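Local coordinates for protein lipase (Pelosinus fermentans, PDB 5AH0) that hydrolyses ester bonds as a bacterial lipase, poly(butylene adipate-co-terephthalate) among its substrates, probably through the serine chemistry of the alpha/beta-hydrolase superfamily, at residues N18-L23 against L196-K201; A192-I197 against G212-D217; L186-G191 against E276-I281; L352-H357 against G364-T369. All blocks are in the same frame, centred on the assembly; numbering follows the deposited sequence.

Contact 1. Residues N18-L23 against L196-K201; sequences NEVLGL and LIYDFK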
loop_
_atom_site.group_PDB
_atom_site.type_symbol
_atom_site.label_atom_id
_atom_site.label_comp_id
_atom_site.label_asym_id
_atom_site.label_seq_id
_atom_site.Cartn_x
_atom_site.Cartn_y
_atom_site.Cartn_z
ATOM N N ASN A 18 1.778 -11.638 -11.658
ATOM C CA ASN A 18 1.706 -11.887 -13.091
ATOM C C ASN A 18 2.381 -10.769 -13.883
ATOM O O ASN A 18 2.314 -10.731 -15.110
ATOM C CB ASN A 18 0.251 -12.029 -13.515
ATOM C CG ASN A 18 -0.432 -13.207 -12.847
ATOM O OD1 ASN A 18 0.191 -14.248 -12.609
ATOM N ND2 ASN A 18 -1.714 -13.044 -12.522
ATOM N N GLU A 19 3.017 -9.852 -13.162
ATOM C CA GLU A 19 3.728 -8.729 -13.750
ATOM C C GLU A 19 5.200 -8.781 -13.375
ATOM O O GLU A 19 5.565 -9.430 -12.394
ATOM C CB GLU A 19 3.130 -7.406 -13.279
ATOM C CG GLU A 19 1.721 -7.134 -13.757
ATOM C CD GLU A 19 1.082 -5.967 -13.018
ATOM O OE1 GLU A 19 1.092 -5.974 -11.768
ATOM O OE2 GLU A 19 0.562 -5.044 -13.685
ATOM N N VAL A 20 6.032 -8.088 -14.151
ATOM C CA VAL A 20 7.460 -7.978 -13.871
ATOM C C VAL A 20 8.047 -9.351 -13.606
ATOM O O VAL A 20 8.436 -9.664 -12.480
ATOM C CB VAL A 20 7.737 -7.064 -12.659
ATOM C CG1 VAL A 20 9.228 -6.784 -12.518
ATOM C CG2 VAL A 20 6.980 -5.759 -12.799
ATOM N N LEU A 21 8.086 -10.172 -14.647
ATOM C CA LEU A 21 8.651 -11.506 -14.540
ATOM C C LEU A 21 10.056 -11.426 -13.983
ATOM O O LEU A 21 10.838 -10.557 -14.371
ATOM C CB LEU A 21 8.656 -12.201 -15.897
ATOM C CG LEU A 21 7.446 -13.085 -16.172
ATOM C CD1 LEU A 21 6.146 -12.289 -16.103
ATOM C CD2 LEU A 21 7.593 -13.749 -17.532
ATOM N N GLY A 22 10.372 -12.313 -13.052
ATOM C CA GLY A 22 11.722 -12.392 -12.549
ATOM C C GLY A 22 11.958 -11.612 -11.279
ATOM O O GLY A 22 13.015 -11.742 -10.678
ATOM N N LEU A 23 10.998 -10.790 -10.872
ATOM C CA LEU A 23 11.117 -10.033 -9.626
ATOM C C LEU A 23 9.770 -9.929 -8.914
ATOM O O LEU A 23 8.862 -9.236 -9.376
ATOM C CB LEU A 23 11.673 -8.629 -9.881
ATOM C CG LEU A 23 12.230 -7.924 -8.634
ATOM C CD1 LEU A 23 13.549 -8.544 -8.206
ATOM C CD2 LEU A 23 12.391 -6.450 -8.839
ATOM N N LEU A 196 8.675 -5.192 -20.628
ATOM C CA LEU A 196 8.286 -5.354 -19.230
ATOM C C LEU A 196 6.770 -5.430 -19.072
ATOM O O LEU A 196 6.037 -4.586 -19.586
ATOM C CB LEU A 196 8.824 -4.192 -18.393
ATOM C CG LEU A 196 8.462 -4.169 -16.908
ATOM C CD1 LEU A 196 9.349 -5.126 -16.108
ATOM C CD2 LEU A 196 8.610 -2.741 -16.368
ATOM N N ILE A 197 6.296 -6.441 -18.360
ATOM C CA ILE A 197 4.876 -6.538 -18.074
ATOM C C ILE A 197 4.566 -5.695 -16.843
ATOM O O ILE A 197 4.925 -6.050 -15.720
ATOM C CB ILE A 197 4.439 -7.985 -17.857
ATOM C CG1 ILE A 197 4.914 -8.846 -19.032
ATOM C CG2 ILE A 197 2.924 -8.064 -17.678
ATOM C CD1 ILE A 197 4.598 -10.314 -18.891
ATOM N N TYR A 198 3.948 -4.547 -17.071
ATOM C CA TYR A 198 3.563 -3.651 -15.995
ATOM C C TYR A 198 2.317 -2.894 -16.420
ATOM O O TYR A 198 2.232 -2.416 -17.549
ATOM C CB TYR A 198 4.701 -2.684 -15.648
ATOM C CG TYR A 198 4.503 -1.938 -14.347
ATOM C CD1 TYR A 198 3.613 -0.867 -14.263
ATOM C CD2 TYR A 198 5.210 -2.293 -13.198
ATOM C CE1 TYR A 198 3.426 -0.167 -13.064
ATOM C CE2 TYR A 198 5.030 -1.601 -11.989
ATOM C CZ TYR A 198 4.137 -0.540 -11.939
ATOM O OH TYR A 198 3.947 0.144 -10.766
ATOM N N ASP A 199 1.342 -2.799 -15.527
ATOM C CA ASP A 199 0.087 -2.148 -15.860
ATOM C C ASP A 199 -0.388 -1.194 -14.768
ATOM O O ASP A 199 -0.450 -1.567 -13.600
ATOM C CB ASP A 199 -0.991 -3.191 -16.128
ATOM C CG ASP A 199 -2.338 -2.560 -16.396
ATOM O OD1 ASP A 199 -2.364 -1.462 -17.000
ATOM O OD2 ASP A 199 -3.362 -3.149 -15.997
ATOM N N PHE A 200 -0.762 0.025 -15.147
ATOM C CA PHE A 200 -1.126 1.010 -14.135
ATOM C C PHE A 200 -2.538 0.826 -13.614
ATOM O O PHE A 200 -2.904 1.410 -12.585
ATOM C CB PHE A 200 -0.921 2.423 -14.671
ATOM C CG PHE A 200 0.524 2.750 -14.899
ATOM C CD1 PHE A 200 1.352 3.035 -13.826
ATOM C CD2 PHE A 200 1.058 2.760 -16.175
ATOM C CE1 PHE A 200 2.687 3.321 -14.020
ATOM C CE2 PHE A 200 2.390 3.052 -16.379
ATOM C CZ PHE A 200 3.208 3.327 -15.298
ATOM N N LYS A 201 -3.306 -0.012 -14.309
ATOM C CA LYS A 201 -4.656 -0.368 -13.888
ATOM C C LYS A 201 -5.507 0.874 -13.652
ATOM O O LYS A 201 -6.039 1.083 -12.559
ATOM C CB LYS A 201 -4.600 -1.238 -12.629
ATOM C CG LYS A 201 -3.785 -2.505 -12.804
ATOM C CD LYS A 201 -3.339 -3.066 -11.464
ATOM C CE LYS A 201 -2.068 -3.900 -11.595
ATOM N NZ LYS A 201 -1.107 -3.640 -10.453
#
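The CA atoms of Glu19 and Ile197 stand 5.0 Å apart, and beside them one backbone bond joins the two loops, Val20 N donating to Ile197 O over 2.8 Å with an N-H...O angle of 148°. Glu19 then extends toward Asp199 and Lys201, its chi2 of 168° keeping the chain extended out to CD, and the two carboxylate oxygens find different mates. OE2 takes a weak, bent bond from Asp199 N (3.0 Å, 129°). OE1 meets Lys201 NZ tip to tip in a long salt bridge of 3.5 Å and also accepts from Gly16 N. An alanine at Glu19 would probably leave Lys201 without this counter-charge and the Gly16 amide without its acceptor. Within the alpha/beta-hydrolase fold, the contact ties the loop that follows strand 6-9 to the long connection between helices 173-190 and 215-223. Val20 opens a type II beta turn ending at Leu23, and its two methyls part: CG1 touches Leu196 CD1 at 4.0 Å, while CG2 sits at the edge of the Tyr198 ring, 3.9 Å from CD2. That ring's hydroxyl is hydrogen-bonded to Met13 O. Leu21, the second residue of the turn, rests CD1 3.8 Å from Ile197 CD1. Asp199 OD1 accepts from Lys201 N in an Asx turn, the N-H arriving from above the carboxylate plane, and OD2 pairs with Arg87.

Contact 2. Residues A192-I197 against G212-D217; sequences AGEKLI and GESLTD
Glu194 has CG beside its backbone N (chi1 -81°), and a bend at chi2 (-74°) sets CD, the carboxylate carbon, by the first turn of helix 215-223. Thr216 answers with OG1 anti to its own carbonyl carbon (chi1 -69°), on the side of its backbone N, so that hydroxyl and amide address the same carboxylate. The two side chains cross at about a right angle. Thr216 OG1 donates to Glu194 OE2 in a bond modelled at 2.5 Å, very short, so its exact length is doubtful. Thr216 N adds a weak bond to Glu194 OE1, long at 3.4 Å but nearly straight. The same OE1 lies 3.4 Å from Ser214 CB, against the residue just before the helix. Ser214 is the N-cap: its OG accepts from Asp217 N over 3.1 Å. Beside these polar groups the contact turns apolar. The CA atoms of Glu194 and Leu215 are 5.7 Å apart, the nearest such pair of the two segments. The CB of Leu215 points toward the other segment, and Leu215 CD2 lies 3.8 Å from Leu196 CD2, the two leucines crossing obliquely. Val183 of helix 173-190 touches both of them, so the pair belongs to the packing between that helix and helix 215-223. A carboxylate placed at the start of a helix, met by a hydroxyl and, weakly, by a backbone N-H of its first turn, would probably have its negative charge favoured by the helix dipole and may add to the serine cap.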
loop_
_atom_site.group_PDB
_atom_site.type_symbol
_atom_site.label_atom_id
_atom_site.label_comp_id
_atom_site.label_asym_id
_atom_site.label_seq_id
_atom_site.Cartn_x
_atom_site.Cartn_y
_atom_site.Cartn_z
ATOM N N ALA A 192 14.087 -6.890 -18.887
ATOM C CA ALA A 192 12.873 -6.906 -19.697
ATOM C C ALA A 192 12.867 -5.827 -20.773
ATOM O O ALA A 192 12.297 -6.030 -21.850
ATOM C CB ALA A 192 11.645 -6.756 -18.813
ATOM N N GLY A 193 13.487 -4.682 -20.482
ATOM C CA GLY A 193 13.463 -3.565 -21.407
ATOM C C GLY A 193 12.027 -3.159 -21.690
ATOM O O GLY A 193 11.179 -3.201 -20.798
ATOM N N GLU A 194 11.745 -2.808 -22.940
ATOM C CA GLU A 194 10.408 -2.368 -23.348
ATOM C C GLU A 194 9.337 -3.452 -23.235
ATOM O O GLU A 194 8.143 -3.155 -23.311
ATOM C CB GLU A 194 10.437 -1.852 -24.789
ATOM C CG GLU A 194 10.941 -0.425 -24.930
ATOM C CD GLU A 194 9.927 0.611 -24.462
ATOM O OE1 GLU A 194 8.713 0.308 -24.458
ATOM O OE2 GLU A 194 10.347 1.732 -24.099
ATOM N N LYS A 195 9.750 -4.704 -23.060
ATOM C CA LYS A 195 8.782 -5.788 -22.982
ATOM C C LYS A 195 8.359 -6.094 -21.553
ATOM O O LYS A 195 7.746 -7.124 -21.298
ATOM C CB LYS A 195 9.316 -7.055 -23.660
ATOM C CG LYS A 195 9.377 -6.949 -25.180
ATOM C CD LYS A 195 9.483 -8.328 -25.825
ATOM C CE LYS A 195 9.303 -8.263 -27.345
ATOM N NZ LYS A 195 9.269 -9.623 -27.971
ATOM N N LEU A 196 8.675 -5.192 -20.628
ATOM C CA LEU A 196 8.286 -5.354 -19.230
ATOM C C LEU A 196 6.770 -5.430 -19.072
ATOM O O LEU A 196 6.037 -4.586 -19.586
ATOM C CB LEU A 196 8.824 -4.192 -18.393
ATOM C CG LEU A 196 8.462 -4.169 -16.908
ATOM C CD1 LEU A 196 9.349 -5.126 -16.108
ATOM C CD2 LEU A 196 8.610 -2.741 -16.368
ATOM N N ILE A 197 6.296 -6.441 -18.360
ATOM C CA ILE A 197 4.876 -6.538 -18.074
ATOM C C ILE A 197 4.566 -5.695 -16.843
ATOM O O ILE A 197 4.925 -6.050 -15.720
ATOM C CB ILE A 197 4.439 -7.985 -17.857
ATOM C CG1 ILE A 197 4.914 -8.846 -19.032
ATOM C CG2 ILE A 197 2.924 -8.064 -17.678
ATOM C CD1 ILE A 197 4.598 -10.314 -18.891
ATOM N N GLY A 212 -0.166 -2.095 -29.416
ATOM C CA GLY A 212 1.078 -1.753 -30.079
ATOM C C GLY A 212 1.771 -0.528 -29.510
ATOM O O GLY A 212 2.742 -0.031 -30.082
ATOM N N GLU A 213 1.257 -0.022 -28.394
ATOM C CA GLU A 213 1.869 1.108 -27.711
ATOM C C GLU A 213 3.034 0.620 -26.867
ATOM O O GLU A 213 2.898 -0.346 -26.115
ATOM C CB GLU A 213 0.840 1.837 -26.844
ATOM C CG GLU A 213 1.353 3.101 -26.170
ATOM C CD GLU A 213 0.243 3.876 -25.465
ATOM O OE1 GLU A 213 -0.674 3.233 -24.909
ATOM O OE2 GLU A 213 0.283 5.128 -25.475
ATOM N N SER A 214 4.182 1.275 -26.996
ATOM C CA SER A 214 5.348 0.912 -26.203
ATOM C C SER A 214 5.116 1.233 -24.727
ATOM O O SER A 214 4.300 2.092 -24.401
ATOM C CB SER A 214 6.590 1.641 -26.706
ATOM O OG SER A 214 6.595 2.985 -26.259
ATOM N N LEU A 215 5.813 0.529 -23.841
ATOM C CA LEU A 215 5.698 0.784 -22.406
ATOM C C LEU A 215 6.015 2.237 -22.068
ATOM O O LEU A 215 5.324 2.867 -21.266
ATOM C CB LEU A 215 6.634 -0.127 -21.616
ATOM C CG LEU A 215 6.597 0.062 -20.099
ATOM C CD1 LEU A 215 5.229 -0.313 -19.528
ATOM C CD2 LEU A 215 7.706 -0.737 -19.427
ATOM N N THR A 216 7.056 2.763 -22.707
ATOM C CA THR A 216 7.496 4.134 -22.485
ATOM C C THR A 216 6.430 5.162 -22.868
ATOM O O THR A 216 6.165 6.095 -22.105
ATOM C CB THR A 216 8.782 4.433 -23.276
ATOM O OG1 THR A 216 9.872 3.694 -22.710
ATOM C CG2 THR A 216 9.109 5.910 -23.222
ATOM N N ASP A 217 5.813 4.990 -24.035
ATOM C CA ASP A 217 4.758 5.905 -24.459
ATOM C C ASP A 217 3.541 5.797 -23.560
ATOM O O ASP A 217 2.942 6.803 -23.195
ATOM C CB ASP A 217 4.336 5.630 -25.906
ATOM C CG ASP A 217 5.339 6.146 -26.916
ATOM O OD1 ASP A 217 6.515 6.355 -26.538
ATOM O OD2 ASP A 217 4.934 6.364 -28.083
#

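Contact 3. Residues L186-G191 against E276-I281; sequences LASFTG and ELPHVI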
loop_
_atom_site.group_PDB
_atom_site.type_symbol
_atom_site.label_atom_id
_atom_site.label_comp_id
_atom_site.label_asym_id
_atom_site.label_seq_id
_atom_site.Cartn_x
_atom_site.Cartn_y
_atom_site.Cartn_z
ATOM N N LEU A 186 12.714 -1.016 -13.090
ATOM C CA LEU A 186 12.337 -2.426 -13.133
ATOM C C LEU A 186 12.706 -3.070 -14.470
ATOM O O LEU A 186 13.236 -4.183 -14.512
ATOM C CB LEU A 186 10.842 -2.580 -12.883
ATOM C CG LEU A 186 10.323 -2.186 -11.502
ATOM C CD1 LEU A 186 8.816 -2.438 -11.438
ATOM C CD2 LEU A 186 11.058 -2.925 -10.393
ATOM N N ALA A 187 12.435 -2.355 -15.557
ATOM C CA ALA A 187 12.736 -2.843 -16.900
ATOM C C ALA A 187 14.223 -3.104 -17.070
ATOM O O ALA A 187 14.608 -4.076 -17.705
ATOM C CB ALA A 187 12.244 -1.863 -17.955
ATOM N N SER A 188 15.061 -2.239 -16.509
ATOM C CA SER A 188 16.502 -2.435 -16.623
ATOM C C SER A 188 16.979 -3.597 -15.768
ATOM O O SER A 188 17.671 -4.491 -16.247
ATOM C CB SER A 188 17.253 -1.170 -16.220
ATOM O OG SER A 188 18.635 -1.449 -16.054
ATOM N N PHE A 189 16.544 -3.603 -14.516
ATOM C CA PHE A 189 17.008 -4.555 -13.518
ATOM C C PHE A 189 16.668 -6.010 -13.855
ATOM O O PHE A 189 17.421 -6.914 -13.511
ATOM C CB PHE A 189 16.420 -4.191 -12.162
ATOM C CG PHE A 189 16.965 -4.995 -11.024
ATOM C CD1 PHE A 189 18.275 -4.837 -10.611
ATOM C CD2 PHE A 189 16.158 -5.886 -10.344
ATOM C CE1 PHE A 189 18.780 -5.576 -9.558
ATOM C CE2 PHE A 189 16.658 -6.621 -9.285
ATOM C CZ PHE A 189 17.971 -6.462 -8.894
ATOM N N THR A 190 15.517 -6.239 -14.476
ATOM C CA THR A 190 15.161 -7.579 -14.925
ATOM C C THR A 190 15.712 -7.888 -16.319
ATOM O O THR A 190 15.856 -9.046 -16.694
ATOM C CB THR A 190 13.641 -7.775 -14.951
ATOM O OG1 THR A 190 13.057 -6.877 -15.906
ATOM C CG2 THR A 190 13.056 -7.519 -13.572
ATOM N N GLY A 191 16.015 -6.854 -17.095
ATOM C CA GLY A 191 16.458 -7.082 -18.457
ATOM C C GLY A 191 15.278 -7.152 -19.412
ATOM O O GLY A 191 15.429 -7.466 -20.595
ATOM N N GLU A 276 20.583 -4.085 -6.311
ATOM C CA GLU A 276 19.476 -3.179 -6.018
ATOM C C GLU A 276 18.916 -2.503 -7.259
ATOM O O GLU A 276 19.535 -2.528 -8.321
ATOM C CB GLU A 276 19.912 -2.111 -5.013
ATOM C CG GLU A 276 21.158 -1.330 -5.417
ATOM C CD GLU A 276 21.764 -0.557 -4.249
ATOM O OE1 GLU A 276 20.980 -0.125 -3.369
ATOM O OE2 GLU A 276 23.014 -0.381 -4.212
ATOM N N LEU A 277 17.730 -1.914 -7.115
ATOM C CA LEU A 277 17.115 -1.155 -8.195
ATOM C C LEU A 277 17.970 0.057 -8.568
ATOM O O LEU A 277 18.278 0.892 -7.722
ATOM C CB LEU A 277 15.717 -0.693 -7.797
ATOM C CG LEU A 277 14.691 -1.780 -7.466
ATOM C CD1 LEU A 277 13.364 -1.157 -7.085
ATOM C CD2 LEU A 277 14.511 -2.726 -8.669
ATOM N N PRO A 278 18.347 0.161 -9.847
ATOM C CA PRO A 278 19.176 1.293 -10.249
ATOM C C PRO A 278 18.355 2.489 -10.698
ATOM O O PRO A 278 17.207 2.343 -11.127
ATOM C CB PRO A 278 19.971 0.730 -11.420
ATOM C CG PRO A 278 18.991 -0.230 -12.077
ATOM C CD PRO A 278 18.150 -0.805 -10.952
ATOM N N HIS A 279 18.954 3.667 -10.590
ATOM C CA HIS A 279 18.451 4.825 -11.302
ATOM C C HIS A 279 19.017 4.827 -12.726
ATOM O O HIS A 279 20.235 4.862 -12.935
ATOM C CB HIS A 279 18.814 6.098 -10.569
ATOM C CG HIS A 279 18.003 7.272 -10.996
ATOM N ND1 HIS A 279 18.252 7.954 -12.166
ATOM C CD2 HIS A 279 16.937 7.876 -10.425
ATOM C CE1 HIS A 279 17.381 8.937 -12.289
ATOM N NE2 HIS A 279 16.566 8.905 -11.251
ATOM N N VAL A 280 18.141 4.743 -13.713
ATOM C CA VAL A 280 18.600 4.558 -15.089
ATOM C C VAL A 280 19.285 5.806 -15.670
ATOM O O VAL A 280 20.012 5.725 -16.654
ATOM C CB VAL A 280 17.425 4.115 -15.981
ATOM C CG1 VAL A 280 17.884 3.813 -17.386
ATOM C CG2 VAL A 280 16.772 2.864 -15.388
ATOM N N ILE A 281 19.103 6.958 -15.038
ATOM C CA ILE A 281 19.765 8.168 -15.531
ATOM C C ILE A 281 21.091 8.387 -14.802
ATOM O O ILE A 281 22.142 8.489 -15.429
ATOM C CB ILE A 281 18.874 9.435 -15.377
ATOM C CG1 ILE A 281 17.712 9.407 -16.369
ATOM C CG2 ILE A 281 19.683 10.702 -15.621
ATOM C CD1 ILE A 281 16.551 8.567 -15.947
#
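Phe189 and Leu277 meet at about a right angle, Leu277 CD2 lying 3.9 Å from Phe189 CD2 and approaching the ring obliquely. At the opposite corner of the ring Phe189 CE1 comes to 3.4 Å of Glu276 O, and at its base Phe189 CB touches Pro278 CD at 4.0 Å. Leu277 CD2 serves a second partner as well, Leu186 CD2 at 3.9 Å, one helical turn back from Phe189. Farther along, Ser188 CB lies 4.1 Å from Val280 CG2. The C-terminal end of helix 173-190 presents Ser188 and Phe189 to the loop between strand 258-265 and helix 288-294, while Leu186 starts away and brings only CD2 back. An alanine in place of Phe189 would keep CB against Pro278 but is likely to open a gap beside Leu277 CD2 and Leu23, which the ring also touches. Behind this first shell, Leu186 O accepts twice, from Thr190 N and from Thr190 OG1 (3.0 Å), the two donors reaching it from opposite faces of its plane. Gly191, with a phi of 88°, then leaves the helical conformation. On the loop side, Pro278 O accepts from Ser185 OG of the same helix, and Leu277 is hydrogen-bonded through its backbone to Leu286.

Contact 4. Residues L352-H357 against G364-T369; sequences LDTIDH and GTNALT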
loop_
_atom_site.group_PDB
_atom_site.type_symbol
_atom_site.label_atom_id
_atom_site.label_comp_id
_atom_site.label_asym_id
_atom_site.label_seq_id
_atom_site.Cartn_x
_atom_site.Cartn_y
_atom_site.Cartn_z
ATOM N N LEU A 352 13.371 0.016 12.183
ATOM C CA LEU A 352 14.184 -0.688 11.204
ATOM C C LEU A 352 15.174 0.297 10.604
ATOM O O LEU A 352 14.891 0.925 9.590
ATOM C CB LEU A 352 13.322 -1.291 10.101
ATOM C CG LEU A 352 12.185 -2.208 10.541
ATOM C CD1 LEU A 352 11.311 -2.587 9.344
ATOM C CD2 LEU A 352 12.733 -3.433 11.227
ATOM N N ASP A 353 16.325 0.443 11.238
ATOM C CA ASP A 353 17.310 1.426 10.810
ATOM C C ASP A 353 18.249 0.894 9.728
ATOM O O ASP A 353 18.671 -0.258 9.787
ATOM C CB ASP A 353 18.108 1.892 12.021
ATOM C CG ASP A 353 18.723 3.257 11.827
ATOM O OD1 ASP A 353 18.288 3.997 10.907
ATOM O OD2 ASP A 353 19.633 3.594 12.616
ATOM N N THR A 354 18.590 1.761 8.773
ATOM C CA THR A 354 19.372 1.437 7.566
ATOM C C THR A 354 18.646 0.485 6.628
ATOM O O THR A 354 19.277 -0.180 5.796
ATOM C CB THR A 354 20.720 0.794 7.870
ATOM O OG1 THR A 354 20.496 -0.587 8.183
ATOM C CG2 THR A 354 21.449 1.524 9.026
ATOM N N ILE A 355 17.329 0.412 6.787
ATOM C CA ILE A 355 16.461 -0.310 5.871
ATOM C C ILE A 355 15.792 0.701 4.932
ATOM O O ILE A 355 15.026 1.546 5.396
ATOM C CB ILE A 355 15.392 -1.095 6.651
ATOM C CG1 ILE A 355 16.057 -2.112 7.593
ATOM C CG2 ILE A 355 14.348 -1.763 5.694
ATOM C CD1 ILE A 355 16.643 -3.293 6.876
ATOM N N ASP A 356 16.084 0.677 3.631
ATOM C CA ASP A 356 15.384 1.641 2.782
ATOM C C ASP A 356 14.038 1.068 2.315
ATOM O O ASP A 356 13.658 -0.048 2.688
ATOM C CB ASP A 356 16.244 2.132 1.593
ATOM C CG ASP A 356 16.564 1.054 0.550
ATOM O OD1 ASP A 356 15.699 0.220 0.187
ATOM O OD2 ASP A 356 17.713 1.085 0.042
ATOM N N HIS A 357 13.317 1.842 1.515
ATOM C CA HIS A 357 11.935 1.508 1.192
ATOM C C HIS A 357 11.748 0.166 0.488
ATOM O O HIS A 357 10.838 -0.590 0.831
ATOM C CB HIS A 357 11.337 2.603 0.324
ATOM C CG HIS A 357 9.845 2.621 0.324
ATOM N ND1 HIS A 357 9.111 2.971 1.437
ATOM C CD2 HIS A 357 8.949 2.354 -0.655
ATOM C CE1 HIS A 357 7.824 2.921 1.140
ATOM N NE2 HIS A 357 7.698 2.547 -0.122
ATOM N N GLY A 364 16.946 -5.337 -2.282
ATOM C CA GLY A 364 18.004 -4.387 -1.983
ATOM C C GLY A 364 19.171 -4.958 -1.219
ATOM O O GLY A 364 19.189 -6.140 -0.875
ATOM N N THR A 365 20.148 -4.104 -0.948
ATOM C CA THR A 365 21.377 -4.520 -0.291
ATOM C C THR A 365 21.197 -4.760 1.208
ATOM O O THR A 365 22.118 -5.218 1.885
ATOM C CB THR A 365 22.493 -3.470 -0.485
ATOM O OG1 THR A 365 22.148 -2.269 0.230
ATOM C CG2 THR A 365 22.679 -3.155 -1.961
ATOM N N ASN A 366 20.028 -4.415 1.734
ATOM C CA ASN A 366 19.747 -4.682 3.137
ATOM C C ASN A 366 18.350 -5.245 3.346
ATOM O O ASN A 366 17.691 -4.924 4.342
ATOM C CB ASN A 366 19.915 -3.430 3.979
ATOM C CG ASN A 366 20.083 -3.747 5.439
ATOM O OD1 ASN A 366 20.294 -4.907 5.809
ATOM N ND2 ASN A 366 19.983 -2.727 6.286
ATOM N N ALA A 367 17.911 -6.079 2.406
ATOM C CA ALA A 367 16.538 -6.574 2.376
ATOM C C ALA A 367 16.147 -7.360 3.629
ATOM O O ALA A 367 16.918 -8.199 4.114
ATOM C CB ALA A 367 16.326 -7.433 1.140
ATOM N N LEU A 368 14.958 -7.059 4.156
ATOM C CA LEU A 368 14.324 -7.907 5.168
ATOM C C LEU A 368 14.210 -9.309 4.614
ATOM O O LEU A 368 13.773 -9.491 3.488
ATOM C CB LEU A 368 12.949 -7.387 5.530
ATOM C CG LEU A 368 12.959 -6.059 6.272
ATOM C CD1 LEU A 368 11.547 -5.737 6.753
ATOM C CD2 LEU A 368 13.959 -6.104 7.434
ATOM N N THR A 369 14.591 -10.303 5.401
ATOM C CA THR A 369 14.715 -11.666 4.893
ATOM C C THR A 369 13.425 -12.484 4.905
ATOM O O THR A 369 12.414 -12.090 5.495
ATOM C CB THR A 369 15.740 -12.436 5.700
ATOM O OG1 THR A 369 15.302 -12.473 7.062
ATOM C CG2 THR A 369 17.118 -11.752 5.614
HETATM O O HOH W 1 19.678 -0.783 0.837
HETATM O O HOH W 2 19.288 -1.429 -1.497
#
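A type II beta turn from Leu352 to Ile355, which begins within strand 352-353, presents Thr354 and Ile355 to Asn366 of the segment that leads into helix 370-380. Asn366 has CG anti to its backbone N (chi1 -161°), and its ND2 donates to Thr354 O over 2.7 Å. The bond is nearly straight at 163° and the oxygen lies in the plane of the amide, whereas the donor stands well above the carbonyl plane of Thr354. Ile355 crosses Asn366 at about a right angle and packs CD1 3.2 Å from Asn366 O. The same methyl touches Leu368 CD2 at 3.9 Å, and Leu368 CD1 continues the apolar patch to Leu352 CD1 at 4.1 Å. Water bridges the far end: one molecule is hydrogen-bonded to Asp356 OD2 at 2.8 Å and to Thr365 OG1 at 2.9 Å. Asp359, between the segments, ties the loop further, accepting from the backbone N of both Asp356 and Asn366. Next comes His357, with NE2 bonded to Ser114 OG and ND1 to Asp315 OD2, an arrangement consistent with the Ser-His-Asp catalytic triad of alpha/beta hydrolases, in which the histidine rides on a loop after the last strand.

From the N terminus, contact 1 joins the loop after strand 6-9 to 196-201, across 172 intervening residues. Before that closure, helix 173-190 ends in 186-191, the opening half of contact 3, which closes only at 276-281; contacts 1 and 3 therefore cross. Contact 2 shares Leu196 and Ile197 with contact 1 and closes a short loop at 212-217, wholly within the span of contact 3. These three touch one another around the end of helix 173-190, with Leu23 meeting Phe189 and Gly193 N probably bonded to Ala187 O. Contact 4 follows in series, closing a short loop that ties strand 352-353 to the approach to helix 370-380, and reaches contact 3 where Glu276 packs on Thr365.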